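Local coordinates for protein pectate lyase 1 (Juniperus ashei, PDB 1PXZ) that has low pectate lyase activity, cleaving polygalacturonan by elimination with calcium as cofactor, and is the major allergen of mountain cedar pollen, at residues D48-P53 and K79-L84; L121-C126 and D151-R156; Y60-E65 and L84-H89; F40-S45 and W69-Q74. All coordinates share one frame; numbering follows the deposited sequence.

Contact 1: residues D48-P53 and K79-L84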
# COMPACT_ATOMS: atom_id res chain seq x y z
N ASP A 48 21.15 -3.18 -12.77
CA ASP A 48 19.89 -3.09 -13.48
C ASP A 48 20.12 -2.87 -14.98
O ASP A 48 20.71 -1.86 -15.35
CB ASP A 48 18.99 -1.95 -12.95
CG ASP A 48 17.58 -2.02 -13.50
OD1 ASP A 48 17.01 -3.14 -13.57
OD2 ASP A 48 16.98 -0.98 -13.86
N ASN A 49 19.65 -3.79 -15.81
CA ASN A 49 19.57 -3.61 -17.25
C ASN A 49 18.09 -3.73 -17.65
O ASN A 49 17.55 -4.83 -17.74
CB ASN A 49 20.43 -4.63 -18.01
CG ASN A 49 20.42 -4.35 -19.50
OD1 ASN A 49 19.50 -3.74 -20.05
ND2 ASN A 49 21.46 -4.80 -20.19
N PRO A 50 17.45 -2.60 -17.89
CA PRO A 50 16.02 -2.56 -18.14
C PRO A 50 15.54 -3.42 -19.30
O PRO A 50 14.41 -3.93 -19.22
CB PRO A 50 15.73 -1.09 -18.46
CG PRO A 50 16.97 -0.32 -18.20
CD PRO A 50 18.08 -1.26 -17.89
N VAL A 51 16.32 -3.59 -20.35
CA VAL A 51 15.82 -4.28 -21.55
C VAL A 51 16.28 -5.73 -21.65
O VAL A 51 15.81 -6.51 -22.49
CB VAL A 51 16.23 -3.55 -22.84
CG1 VAL A 51 15.54 -2.19 -22.93
CG2 VAL A 51 17.76 -3.40 -22.92
N ASN A 52 17.22 -6.11 -20.79
CA ASN A 52 17.83 -7.44 -20.88
C ASN A 52 18.44 -7.75 -19.52
O ASN A 52 19.67 -7.83 -19.39
CB ASN A 52 18.89 -7.42 -22.00
CG ASN A 52 19.28 -8.79 -22.48
OD1 ASN A 52 18.97 -9.77 -21.79
ND2 ASN A 52 19.94 -8.95 -23.62
N PRO A 53 17.60 -7.91 -18.50
CA PRO A 53 18.10 -8.14 -17.14
C PRO A 53 18.85 -9.45 -17.00
O PRO A 53 18.52 -10.47 -17.61
CB PRO A 53 16.83 -8.17 -16.29
CG PRO A 53 15.73 -8.47 -17.26
CD PRO A 53 16.13 -7.84 -18.57
N LYS A 79 19.45 1.36 -7.26
CA LYS A 79 18.94 2.48 -8.05
C LYS A 79 18.53 1.96 -9.43
O LYS A 79 19.38 1.59 -10.25
CB LYS A 79 19.94 3.64 -8.19
CG LYS A 79 19.37 4.82 -8.99
CD LYS A 79 20.33 6.00 -9.04
CE LYS A 79 19.73 7.19 -9.76
NZ LYS A 79 20.72 8.27 -10.05
N LEU A 80 17.23 1.92 -9.69
CA LEU A 80 16.79 1.38 -10.98
C LEU A 80 16.95 2.38 -12.11
O LEU A 80 16.90 3.60 -11.91
CB LEU A 80 15.33 0.94 -10.88
CG LEU A 80 15.04 -0.16 -9.85
CD1 LEU A 80 13.54 -0.23 -9.59
CD2 LEU A 80 15.57 -1.50 -10.33
N LYS A 81 17.10 1.87 -13.34
CA LYS A 81 17.31 2.77 -14.46
C LYS A 81 16.01 3.10 -15.19
O LYS A 81 15.95 4.09 -15.90
CB LYS A 81 18.27 2.18 -15.49
CG LYS A 81 19.71 1.98 -15.03
CD LYS A 81 20.56 1.65 -16.24
CE LYS A 81 22.04 1.60 -15.91
NZ LYS A 81 22.36 0.71 -14.77
N MET A 82 15.01 2.24 -15.01
CA MET A 82 13.69 2.43 -15.58
C MET A 82 12.64 1.89 -14.60
O MET A 82 13.02 1.17 -13.68
CB MET A 82 13.57 1.71 -16.92
CG MET A 82 14.43 2.34 -18.02
SD MET A 82 13.86 3.97 -18.54
CE MET A 82 12.37 3.52 -19.45
N PRO A 83 11.37 2.20 -14.78
CA PRO A 83 10.34 1.60 -13.90
C PRO A 83 10.47 0.08 -13.86
O PRO A 83 10.73 -0.57 -14.87
CB PRO A 83 9.05 1.99 -14.62
CG PRO A 83 9.38 3.30 -15.27
CD PRO A 83 10.79 3.11 -15.78
N LEU A 84 10.37 -0.53 -12.69
CA LEU A 84 10.45 -1.98 -12.60
C LEU A 84 9.03 -2.53 -12.60
O LEU A 84 8.33 -2.31 -11.62
CB LEU A 84 11.15 -2.39 -11.32
CG LEU A 84 11.09 -3.87 -10.95
CD1 LEU A 84 11.54 -4.74 -12.12
CD2 LEU A 84 11.94 -4.14 -9.72
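The flat carboxylate of Asp48 is covered on one face and gripped at its edge. Leu80 CD2 lies over that face, 3.8 Å from Asp48 CG; on the other side the nearest part of the Pro50 ring, CD, stands off at 4.5 Å from Asp48 CG. OD2 uses its anti lone pair to accept an almost straight bond from the backbone N of Lys81 (2.9 Å, 177°), while OD1 forms a salt bridge with Arg59 NE. Each oxygen is thus held by a different donor, which fixes the rotation of the group; CG, anti to the backbone N (chi1 -169°), reaches across to this position. Lys81 does not pair with that charge. Its side chain runs extended until chi4 (53°), where it bends so that NZ meets Asp48 O at 3.1 Å, in the carbonyl plane. Beyond this polar grip, Pro50 lays the CB–CG side of its ring at about a right angle to Met82, with Pro50 CG 3.7 Å from Met82 CG. Residues 79-83 belong to an IgE-binding region, and the long Lys81 side chain is exposed. The contact joins the loop between strand 39-43 and helix 58-63 to the loop preceding strand 84-85; Arg59 of that helix also binds Met82 O and Pro83 O, and Met82 touches Val134 of strand 132-137.

Contact 2: residues L121-C126 and D151-R156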
# COMPACT_ATOMS: atom_id res chain seq x y z
N LEU A 121 10.35 -3.81 2.63
CA LEU A 121 11.24 -2.98 1.82
C LEU A 121 11.26 -1.54 2.30
O LEU A 121 10.28 -0.97 2.78
CB LEU A 121 10.79 -2.95 0.35
CG LEU A 121 10.56 -4.30 -0.32
CD1 LEU A 121 9.94 -4.14 -1.70
CD2 LEU A 121 11.90 -5.06 -0.35
N HIS A 122 12.44 -0.92 2.13
CA HIS A 122 12.48 0.54 2.27
C HIS A 122 12.34 1.16 0.89
O HIS A 122 13.13 0.78 -0.00
CB HIS A 122 13.80 1.00 2.85
CG HIS A 122 14.22 0.43 4.16
ND1 HIS A 122 14.04 1.16 5.33
CD2 HIS A 122 14.81 -0.74 4.50
CE1 HIS A 122 14.50 0.44 6.34
NE2 HIS A 122 14.97 -0.71 5.88
N ILE A 123 11.42 2.07 0.63
CA ILE A 123 11.40 2.73 -0.68
C ILE A 123 11.35 4.22 -0.44
O ILE A 123 10.45 4.68 0.26
CB ILE A 123 10.23 2.28 -1.57
CG1 ILE A 123 10.07 0.77 -1.62
CG2 ILE A 123 10.36 2.88 -2.96
CD1 ILE A 123 8.88 0.24 -2.39
N HIS A 124 12.32 4.96 -0.98
CA HIS A 124 12.31 6.41 -0.81
C HIS A 124 13.12 7.07 -1.91
O HIS A 124 13.94 6.38 -2.52
CB HIS A 124 12.87 6.77 0.56
CG HIS A 124 14.22 6.16 0.78
ND1 HIS A 124 15.34 6.68 0.17
CD2 HIS A 124 14.63 5.11 1.52
CE1 HIS A 124 16.39 5.97 0.52
NE2 HIS A 124 15.99 5.02 1.34
N GLY A 125 12.86 8.35 -2.13
CA GLY A 125 13.52 9.11 -3.18
C GLY A 125 13.12 8.67 -4.58
O GLY A 125 13.90 8.87 -5.51
N CYS A 126 11.94 8.08 -4.78
CA CYS A 126 11.57 7.69 -6.13
C CYS A 126 11.38 8.92 -7.00
O CYS A 126 10.90 9.97 -6.57
CB CYS A 126 10.27 6.86 -6.16
SG CYS A 126 10.40 5.40 -5.09
N ASP A 151 6.25 7.63 -8.11
CA ASP A 151 5.50 6.96 -7.06
C ASP A 151 6.31 5.78 -6.53
O ASP A 151 6.99 5.12 -7.32
CB ASP A 151 4.16 6.42 -7.56
CG ASP A 151 3.22 7.49 -8.08
OD1 ASP A 151 3.26 8.62 -7.56
OD2 ASP A 151 2.45 7.22 -9.02
N ALA A 152 6.21 5.49 -5.24
CA ALA A 152 6.96 4.33 -4.75
C ALA A 152 6.39 3.02 -5.27
O ALA A 152 7.10 2.11 -5.66
CB ALA A 152 6.97 4.32 -3.23
N ILE A 153 5.06 2.91 -5.24
CA ILE A 153 4.41 1.68 -5.68
C ILE A 153 3.22 2.04 -6.54
O ILE A 153 2.37 2.82 -6.06
CB ILE A 153 3.95 0.86 -4.46
CG1 ILE A 153 5.10 0.37 -3.57
CG2 ILE A 153 3.07 -0.29 -4.91
CD1 ILE A 153 4.66 -0.28 -2.27
N THR A 154 3.17 1.53 -7.76
CA THR A 154 2.03 1.89 -8.62
C THR A 154 1.29 0.64 -9.07
O THR A 154 1.99 -0.27 -9.53
CB THR A 154 2.50 2.67 -9.86
OG1 THR A 154 3.09 3.91 -9.45
CG2 THR A 154 1.32 3.02 -10.76
N MET A 155 -0.03 0.60 -8.95
CA MET A 155 -0.79 -0.57 -9.39
C MET A 155 -1.86 -0.14 -10.40
O MET A 155 -2.66 0.75 -10.08
CB MET A 155 -1.44 -1.31 -8.22
CG MET A 155 -0.42 -2.04 -7.33
SD MET A 155 -1.21 -2.57 -5.77
CE MET A 155 -1.03 -0.99 -4.91
N ARG A 156 -1.84 -0.75 -11.58
CA ARG A 156 -2.82 -0.47 -12.62
C ARG A 156 -3.47 -1.78 -13.03
O ARG A 156 -2.77 -2.69 -13.48
CB ARG A 156 -2.16 0.20 -13.82
CG ARG A 156 -3.10 0.62 -14.93
CD ARG A 156 -2.32 1.27 -16.07
NE ARG A 156 -2.45 0.70 -17.38
CZ ARG A 156 -2.93 -0.42 -17.87
NH1 ARG A 156 -3.46 -1.38 -17.13
NH2 ARG A 156 -2.88 -0.63 -19.19
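Ile123 of strand 122-124 points into the interior of the parallel beta-helix, where it meets the start of strand 153-156 in another wall of the coil. Its CB lies 4.2 Å from Ala152 CB, and from there the side chain forks. CG2, anti to the backbone N, goes to Ala152 and makes the closer touch, 3.7 Å from Ala152 CB. The other branch, with CG1 beside the backbone N and CD1 carried on toward strand 153-156 by an extended chi2 (175°), crosses Ile153 at about a right angle and ends with CD1 4.0 Å from Ile153 CG1. One isoleucine therefore covers two successive residues, one with each branch.

No hydrogen bond passes between the segments; the strands do not pair here but face each other through apolar groups, all buried. Leu108 of strand 108-111 also packs on Ile123, and Met110 and Ile163 pack on Ile153, so that the hydrophobic filling continues along the helix core. Asp151 directs its CB away from this filling. Its OD1 accepts from Gly174 N, and its side chain lies beside those of Asp173 and Asp177, probable calcium ligands by similarity, so the residues leading into strand 153-156 have an apolar side within and an acidic one next to the likely metal site. Cys126, tied to Cys107 by a disulfide, sits next to Ile123 CG2 on the same side of Ala152: Cys126 SG stands 3.6 Å from Ala152 CA and 4.0 Å from Ala152 CB.

Contact 3: residues Y60-E65 and L84-H89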
# COMPACT_ATOMS: atom_id res chain seq x y z
N TYR A 60 15.61 -9.23 -13.13
CA TYR A 60 15.44 -10.59 -13.67
C TYR A 60 14.45 -11.39 -12.85
O TYR A 60 13.55 -12.04 -13.36
CB TYR A 60 16.80 -11.29 -13.68
CG TYR A 60 16.80 -12.69 -14.28
CD1 TYR A 60 17.03 -12.89 -15.63
CD2 TYR A 60 16.59 -13.81 -13.48
CE1 TYR A 60 17.04 -14.16 -16.20
CE2 TYR A 60 16.59 -15.08 -14.03
CZ TYR A 60 16.82 -15.25 -15.38
OH TYR A 60 16.81 -16.53 -15.88
N GLY A 61 14.59 -11.44 -11.53
CA GLY A 61 13.63 -12.30 -10.84
C GLY A 61 12.22 -11.74 -10.91
O GLY A 61 11.24 -12.48 -11.02
N ALA A 62 12.10 -10.41 -10.84
CA ALA A 62 10.76 -9.80 -10.80
C ALA A 62 10.01 -9.97 -12.11
O ALA A 62 8.79 -9.92 -12.15
CB ALA A 62 10.89 -8.33 -10.45
N THR A 63 10.71 -10.19 -13.24
CA THR A 63 10.01 -10.29 -14.51
C THR A 63 9.78 -11.73 -14.97
O THR A 63 9.21 -11.93 -16.05
CB THR A 63 10.79 -9.57 -15.64
OG1 THR A 63 12.14 -10.05 -15.63
CG2 THR A 63 10.83 -8.07 -15.39
N ARG A 64 10.22 -12.73 -14.20
CA ARG A 64 10.02 -14.09 -14.69
C ARG A 64 8.53 -14.42 -14.70
O ARG A 64 7.73 -13.93 -13.90
CB ARG A 64 10.76 -15.12 -13.84
CG ARG A 64 12.27 -15.06 -13.86
CD ARG A 64 12.92 -15.08 -15.24
NE ARG A 64 12.99 -13.72 -15.76
CZ ARG A 64 13.39 -13.38 -16.98
NH1 ARG A 64 13.79 -14.29 -17.87
NH2 ARG A 64 13.40 -12.10 -17.33
N GLU A 65 8.12 -15.31 -15.63
CA GLU A 65 6.74 -15.76 -15.59
C GLU A 65 6.52 -16.73 -14.44
O GLU A 65 5.45 -16.75 -13.83
CB GLU A 65 6.34 -16.41 -16.92
CG GLU A 65 5.59 -15.49 -17.87
CD GLU A 65 5.53 -14.03 -17.47
OE1 GLU A 65 6.52 -13.28 -17.69
OE2 GLU A 65 4.46 -13.65 -16.92
N LEU A 84 10.37 -0.53 -12.69
CA LEU A 84 10.45 -1.98 -12.60
C LEU A 84 9.03 -2.53 -12.60
O LEU A 84 8.33 -2.31 -11.62
CB LEU A 84 11.15 -2.39 -11.32
CG LEU A 84 11.09 -3.87 -10.95
CD1 LEU A 84 11.54 -4.74 -12.12
CD2 LEU A 84 11.94 -4.14 -9.72
N TYR A 85 8.68 -3.21 -13.68
CA TYR A 85 7.40 -3.92 -13.73
C TYR A 85 7.56 -5.30 -13.09
O TYR A 85 8.44 -6.07 -13.49
CB TYR A 85 6.93 -4.02 -15.18
CG TYR A 85 6.39 -2.69 -15.61
CD1 TYR A 85 5.06 -2.39 -15.36
CD2 TYR A 85 7.21 -1.77 -16.24
CE1 TYR A 85 4.53 -1.17 -15.74
CE2 TYR A 85 6.68 -0.55 -16.62
CZ TYR A 85 5.36 -0.26 -16.37
OH TYR A 85 4.84 0.96 -16.76
N VAL A 86 6.73 -5.57 -12.11
CA VAL A 86 6.78 -6.80 -11.33
C VAL A 86 5.70 -7.76 -11.84
O VAL A 86 4.50 -7.43 -11.83
CB VAL A 86 6.58 -6.57 -9.82
CG1 VAL A 86 6.60 -7.92 -9.09
CG2 VAL A 86 7.64 -5.66 -9.20
N ALA A 87 6.07 -8.94 -12.31
CA ALA A 87 5.11 -9.90 -12.86
C ALA A 87 4.19 -10.46 -11.79
O ALA A 87 4.36 -10.31 -10.58
CB ALA A 87 5.91 -11.00 -13.56
N GLY A 88 3.14 -11.20 -12.17
CA GLY A 88 2.28 -11.77 -11.13
C GLY A 88 2.93 -12.98 -10.46
O GLY A 88 3.95 -13.46 -10.97
N HIS A 89 2.36 -13.44 -9.36
CA HIS A 89 2.88 -14.57 -8.58
C HIS A 89 4.31 -14.31 -8.16
O HIS A 89 5.25 -15.08 -8.38
CB HIS A 89 2.76 -15.87 -9.40
CG HIS A 89 1.28 -16.20 -9.51
ND1 HIS A 89 0.51 -15.83 -10.57
CD2 HIS A 89 0.47 -16.83 -8.63
CE1 HIS A 89 -0.74 -16.24 -10.37
NE2 HIS A 89 -0.77 -16.85 -9.21
O HOH W 1 3.92 -14.36 -13.63
O HOH W 2 2.36 -11.84 -14.93
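Helix 58-63, a short helix at the N-terminal end of the beta-helix, meets the chain leaving strand 84-85 in this contact. Ala62 O, near the helix C-terminus, accepts from Ala87 N at 2.9 Å, nearly along the C=O axis and almost straight (171°). Ala87 CB tucks in beside the same bond, 3.4 Å from Ala62 O and 3.5 Å from Arg64 O. Ala62 CB points at the strand and touches Leu84 CD1 at 4.0 Å; the leucine CG is anti to its backbone N (chi1 169°). Strand 84-85 is the first of a parallel beta-helix sheet, with 108-111 next to it, so the helix packs against an outermost strand. Just past this point Arg64 folds back with NE above the centre of the Tyr60 ring; NE also donates to Tyr60 O, and NH2 gives an in-plane bond to Thr63 OG1 (2.9 Å), an atom also hydrogen-bonded to Arg59 O. Towards the surface, one water lies 2.8 Å from both Glu65 O and Gly88 O, and Lys90 NZ binds Arg64 O and Gly88 O. A second water accepts from Gly88 N at 2.9 Å and makes a weak bond to Glu65 OE2.

Contact 4: residues F40-S45 and W69-Q74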
# COMPACT_ATOMS: atom_id res chain seq x y z
N PHE A 40 12.50 -20.10 -4.18
CA PHE A 40 13.18 -18.91 -3.70
C PHE A 40 14.14 -18.40 -4.78
O PHE A 40 14.78 -19.22 -5.43
CB PHE A 40 13.97 -19.19 -2.43
CG PHE A 40 13.09 -19.45 -1.20
CD1 PHE A 40 12.34 -18.42 -0.65
CD2 PHE A 40 13.04 -20.71 -0.64
CE1 PHE A 40 11.56 -18.66 0.48
CE2 PHE A 40 12.25 -20.96 0.47
CZ PHE A 40 11.50 -19.93 1.03
N TYR A 41 14.23 -17.09 -4.95
CA TYR A 41 15.13 -16.41 -5.88
C TYR A 41 15.97 -15.42 -5.08
O TYR A 41 15.45 -14.54 -4.38
CB TYR A 41 14.37 -15.69 -7.00
CG TYR A 41 15.27 -14.89 -7.93
CD1 TYR A 41 15.85 -15.47 -9.05
CD2 TYR A 41 15.56 -13.54 -7.71
CE1 TYR A 41 16.67 -14.72 -9.88
CE2 TYR A 41 16.37 -12.78 -8.51
CZ TYR A 41 16.93 -13.40 -9.62
OH TYR A 41 17.74 -12.62 -10.42
N THR A 42 17.30 -15.49 -5.20
CA THR A 42 18.11 -14.58 -4.41
C THR A 42 18.73 -13.50 -5.28
O THR A 42 19.34 -13.82 -6.31
CB THR A 42 19.24 -15.33 -3.65
OG1 THR A 42 18.66 -16.32 -2.78
CG2 THR A 42 20.03 -14.34 -2.80
N VAL A 43 18.54 -12.25 -4.87
CA VAL A 43 19.19 -11.12 -5.50
C VAL A 43 20.62 -11.03 -4.97
O VAL A 43 20.80 -10.83 -3.76
CB VAL A 43 18.47 -9.77 -5.27
CG1 VAL A 43 19.23 -8.65 -5.94
CG2 VAL A 43 17.04 -9.87 -5.77
N THR A 44 21.58 -11.23 -5.89
CA THR A 44 22.98 -11.17 -5.49
C THR A 44 23.69 -9.95 -6.06
O THR A 44 24.83 -9.71 -5.72
CB THR A 44 23.73 -12.44 -5.95
OG1 THR A 44 23.55 -12.57 -7.37
CG2 THR A 44 23.07 -13.64 -5.29
N SER A 45 23.02 -9.19 -6.92
CA SER A 45 23.63 -8.04 -7.58
C SER A 45 22.72 -6.82 -7.54
O SER A 45 21.50 -6.99 -7.62
CB SER A 45 23.91 -8.38 -9.05
OG SER A 45 24.21 -7.20 -9.75
N TRP A 69 9.80 -16.40 -5.02
CA TRP A 69 9.83 -15.70 -3.74
C TRP A 69 11.19 -15.03 -3.67
O TRP A 69 12.18 -15.74 -3.40
CB TRP A 69 9.55 -16.69 -2.60
CG TRP A 69 9.25 -16.03 -1.29
CD1 TRP A 69 10.12 -15.40 -0.46
CD2 TRP A 69 7.96 -15.93 -0.65
NE1 TRP A 69 9.47 -14.92 0.65
CE2 TRP A 69 8.15 -15.23 0.55
CE3 TRP A 69 6.68 -16.36 -1.00
CZ2 TRP A 69 7.11 -14.94 1.44
CZ3 TRP A 69 5.63 -16.08 -0.13
CH2 TRP A 69 5.87 -15.38 1.06
N ILE A 70 11.21 -13.73 -3.92
CA ILE A 70 12.49 -13.02 -4.04
C ILE A 70 13.01 -12.49 -2.71
O ILE A 70 12.30 -11.83 -1.95
CB ILE A 70 12.34 -11.90 -5.08
CG1 ILE A 70 11.95 -12.45 -6.46
CG2 ILE A 70 13.58 -11.02 -5.16
CD1 ILE A 70 11.30 -11.41 -7.36
N ILE A 71 14.27 -12.84 -2.45
CA ILE A 71 14.96 -12.42 -1.21
C ILE A 71 16.32 -11.82 -1.57
O ILE A 71 16.73 -11.84 -2.73
CB ILE A 71 15.20 -13.59 -0.26
CG1 ILE A 71 16.04 -14.70 -0.92
CG2 ILE A 71 13.89 -14.18 0.25
CD1 ILE A 71 16.56 -15.72 0.06
N PHE A 72 17.02 -11.26 -0.59
CA PHE A 72 18.24 -10.49 -0.93
C PHE A 72 19.44 -11.02 -0.16
O PHE A 72 19.32 -11.27 1.03
CB PHE A 72 17.99 -9.01 -0.64
CG PHE A 72 16.89 -8.39 -1.49
CD1 PHE A 72 15.56 -8.57 -1.14
CD2 PHE A 72 17.16 -7.62 -2.60
CE1 PHE A 72 14.53 -8.01 -1.90
CE2 PHE A 72 16.15 -7.07 -3.37
CZ PHE A 72 14.82 -7.24 -3.02
N SER A 73 20.57 -11.22 -0.84
CA SER A 73 21.74 -11.85 -0.24
C SER A 73 22.49 -10.94 0.71
O SER A 73 23.34 -11.33 1.52
CB SER A 73 22.70 -12.31 -1.36
OG SER A 73 23.32 -11.15 -1.90
N GLN A 74 22.22 -9.65 0.68
CA GLN A 74 22.94 -8.70 1.51
C GLN A 74 22.17 -7.39 1.59
O GLN A 74 21.25 -7.19 0.80
CB GLN A 74 24.31 -8.41 0.88
CG GLN A 74 24.17 -7.59 -0.38
CD GLN A 74 25.46 -6.98 -0.90
OE1 GLN A 74 25.71 -5.77 -0.77
NE2 GLN A 74 26.28 -7.84 -1.51
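Val43 O is gripped twice by a single residue: Ser73 N donates at 3.0 Å and Ser73 OG at 3.1 Å, both in the carbonyl plane, the hydroxyl on a lone pair. Ser73 OG can reach it because it sits between its own backbone N and carbonyl carbon (chi1 73°). This double hold closes a parallel ladder in which Tyr41 N donates to Trp69 O, Ile71 N to Tyr41 O (2.8 Å, 172°) and Val43 N to Ile71 O (2.8 Å). Tyr41 and Val43 share a face of the sheet with Ile70 and Phe72. There Val43 CG2 meets Ile70 CG2 at 3.7 Å and Val43 CB meets Phe72 CD2, with Leu58 of helix 58-63 packed over them; Tyr41 lies alongside Ile70 and bonds through OH to Gly56 N and Thr57 O. On the opposite face Phe40 turns its ring edge to the five-membered ring of Trp69 in an offset edge-to-face pair, planes at 78° and centroids 5.3 Å apart, while Trp69 NE1 is held by Asp93 OD2. Beside them Thr42 OG1 rests 3.6 Å from Ile71 CD1. Successive strands in register, with matching positions side by side on the same face (Phe40 beside Trp69, Val43 beside Phe72), are the hallmark of the parallel beta-helix, here in the pairing of strands 39-43 and 68-72 near its N-terminal end.

Contacts 2 and 3 are buried, with centres about 9 and 18 Å from the centre of the chain; contacts 1 and 4, both about 22 Å out, are partly exposed. Contacts 1, 3 and 4 cluster at the N-terminal end of the beta-helix around helix 58-63, which supplies contact 3 directly, Arg59 to contact 1 and Leu58 to contact 4. Contacts 1 and 3 share Leu84. Chemistry follows place: a carboxylate on a backbone N-H and a lysine on a carbonyl in contact 1, apolar side chains without a cross-segment hydrogen bond in contact 2, a helix carbonyl and waters in contact 3, a strand ladder in contact 4. Contacts 2 and 4 touch through Leu121 and Phe72.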